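Local coordinates for antifreeze protein (Marinomonas primoryensis, PDB 3P4G), which binds to ice as a hyperactive, calcium-dependent antifreeze protein, apparently through anchored clathrate waters, on a right-handed beta-helix, at residues V115-T119 and G120-V124. Sequence-based numbering, arbitrary orientation.
Sequences VDAGT and GNDEV. With CA (calcium ion), chain H; CA (calcium ion), chain I.
Two calcium sites share the carboxylate of Asp122, which meets the backbone carbonyls of the turn 117-120 through the metals. One calcium ion takes Asp122 OD1 at 2.3 Å together with the O atoms of Ala117 and Thr119; the other takes Asp122 OD2 at 2.4 Å with the O atoms of Gly118 and Gly120. The alternation shows that successive carbonyls go alternately to one ion and the other, and Asp122 OD2 can lie 3.0 Å from Gly118 O because both oxygens are ligands of the same calcium ion. With CG beside its own backbone N (chi1 -56°), Asp122 turns its carboxylate into the loop and bridges the ions. This is the calcium-binding turn of a right-handed beta-helix, joining strand 115-116 to strand 123-126; Gly99, Gly101 and Asp103 complete the first site, Ala136, Thr138 and Asp141 the second. Gly120 has a positive phi (94°), and its O is a ligand of the second ion. On the strand side, Asp116 OD1 accepts from Gly118 N at 2.9 Å, an Asx turn whose donor approaches 49° out of the carboxylate plane. Inside the coil, Ala117 CB rests against Val124 CG2 at 4.0 Å, an apolar contact on the interior side of the turn.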
ATOM      1  N   VAL A 115       4.088   2.005 -14.907  1.00  8.46           N
ATOM      2  CA  VAL A 115       5.049   0.889 -14.760  1.00  8.23           C
ATOM      3  C   VAL A 115       4.212  -0.368 -14.607  1.00  9.67           C
ATOM      4  O   VAL A 115       3.317  -0.401 -13.742  1.00  9.31           O
ATOM      5  CB  VAL A 115       5.905   1.031 -13.498  1.00  9.47           C
ATOM      6  CG1 VAL A 115       6.759  -0.231 -13.294  1.00  9.66           C
ATOM      7  CG2 VAL A 115       6.791   2.289 -13.603  1.00  9.15           C
ATOM      8  N   ASP A 116       4.506  -1.401 -15.422  1.00  8.70           N
ATOM      9  CA  ASP A 116       3.765  -2.645 -15.364  1.00  8.32           C
ATOM     10  C   ASP A 116       4.771  -3.750 -15.176  1.00  8.78           C
ATOM     11  O   ASP A 116       5.615  -3.970 -16.050  1.00  9.21           O
ATOM     12  CB  ASP A 116       2.983  -2.816 -16.696  1.00  8.29           C
ATOM     13  CG  ASP A 116       2.163  -4.121 -16.752  1.00 11.70           C
ATOM     14  OD1 ASP A 116       2.080  -4.877 -15.748  1.00 10.48           O
ATOM     15  OD2 ASP A 116       1.593  -4.391 -17.849  1.00 15.29           O
ATOM     16  N   ALA A 117       4.779  -4.369 -13.986  1.00  7.85           N
ATOM     17  CA  ALA A 117       5.754  -5.423 -13.724  1.00  6.51           C
ATOM     18  C   ALA A 117       5.314  -6.741 -14.339  1.00  7.53           C
ATOM     19  O   ALA A 117       6.143  -7.656 -14.503  1.00  7.79           O
ATOM     20  CB  ALA A 117       6.043  -5.565 -12.214  1.00  6.26           C
ATOM     21  N   GLY A 118       4.033  -6.820 -14.699  1.00  6.86           N
ATOM     22  CA  GLY A 118       3.421  -7.960 -15.403  1.00  7.78           C
ATOM     23  C   GLY A 118       3.241  -9.201 -14.546  1.00  7.97           C
ATOM     24  O   GLY A 118       3.342  -9.167 -13.307  1.00  7.98           O
ATOM     25  N   THR A 119       2.948 -10.297 -15.222  1.00  7.10           N
ATOM     26  CA  THR A 119       2.880 -11.610 -14.575  1.00  7.52           C
ATOM     27  C   THR A 119       4.296 -11.921 -14.007  1.00  7.16           C
ATOM     28  O   THR A 119       5.290 -11.206 -14.254  1.00  8.25           O
ATOM     29  CB  THR A 119       2.468 -12.716 -15.548  1.00  7.63           C
ATOM     30  OG1 THR A 119       3.544 -12.945 -16.462  1.00  8.67           O
ATOM     31  CG2 THR A 119       1.143 -12.316 -16.350  1.00  7.30           C
ATOM     32  N   GLY A 120       4.351 -12.921 -13.138  1.00  8.32           N
ATOM     33  CA  GLY A 120       5.608 -13.259 -12.465  1.00  8.01           C
ATOM     34  C   GLY A 120       5.722 -12.578 -11.112  1.00  8.14           C
ATOM     35  O   GLY A 120       4.991 -11.597 -10.804  1.00  7.43           O
ATOM     36  N   ASN A 121       6.688 -13.058 -10.340  1.00  7.51           N
ATOM     37  CA  ASN A 121       6.945 -12.590  -8.967  1.00  6.40           C
ATOM     38  C   ASN A 121       8.013 -11.496  -9.092  1.00  7.25           C
ATOM     39  O   ASN A 121       9.209 -11.782  -9.189  1.00  9.29           O
ATOM     40  CB  ASN A 121       7.436 -13.735  -8.088  1.00  6.89           C
ATOM     41  CG  ASN A 121       6.435 -14.876  -8.062  1.00 10.78           C
ATOM     42  OD1 ASN A 121       5.362 -14.763  -7.475  1.00  8.98           O
ATOM     43  ND2 ASN A 121       6.777 -15.965  -8.725  1.00 12.18           N
ATOM     44  N   ASP A 122       7.525 -10.273  -9.173  1.00  6.31           N
ATOM     45  CA  ASP A 122       8.413  -9.145  -9.534  1.00  6.96           C
ATOM     46  C   ASP A 122       8.862  -8.360  -8.309  1.00  8.33           C
ATOM     47  O   ASP A 122       8.115  -8.243  -7.345  1.00  8.35           O
ATOM     48  CB  ASP A 122       7.707  -8.191 -10.461  1.00  7.91           C
ATOM     49  CG  ASP A 122       7.171  -8.910 -11.731  1.00  7.46           C
ATOM     50  OD1 ASP A 122       7.983  -9.393 -12.565  1.00  8.51           O
ATOM     51  OD2 ASP A 122       5.954  -9.028 -11.896  1.00  7.69           O
ATOM     52  N   GLU A 123      10.008  -7.699  -8.445  1.00  8.56           N
ATOM     53  CA  GLU A 123      10.583  -6.891  -7.356  1.00  9.47           C
ATOM     54  C   GLU A 123      10.783  -5.495  -7.934  1.00 10.79           C
ATOM     55  O   GLU A 123      11.526  -5.353  -8.935  1.00 11.75           O
ATOM     56  CB  GLU A 123      11.915  -7.518  -6.918  1.00 11.02           C
ATOM     57  CG  GLU A 123      12.529  -6.861  -5.710  1.00 15.40           C
ATOM     58  CD  GLU A 123      13.587  -7.723  -4.955  1.00 21.66           C
ATOM     59  OE1 GLU A 123      13.683  -9.013  -5.015  1.00 16.48           O
ATOM     60  OE2 GLU A 123      14.360  -7.045  -4.242  1.00 21.06           O
ATOM     61  N   VAL A 124      10.058  -4.498  -7.405  1.00  8.86           N
ATOM     62  CA  VAL A 124      10.124  -3.113  -7.957  1.00  8.92           C
ATOM     63  C   VAL A 124      10.575  -2.180  -6.841  1.00 10.28           C
ATOM     64  O   VAL A 124       9.942  -2.162  -5.763  1.00 10.38           O
ATOM     65  CB  VAL A 124       8.751  -2.652  -8.526  1.00  9.51           C
ATOM     66  CG1 VAL A 124       8.815  -1.212  -9.146  1.00  8.74           C
ATOM     67  CG2 VAL A 124       8.267  -3.606  -9.589  1.00 11.19           C
TER
HETATM   68 CA    CA H 404       7.016  -9.843 -14.640  1.00  3.86          CA
HETATM   69 CA    CA I 405       3.843  -9.561 -11.006  1.00  4.17          CA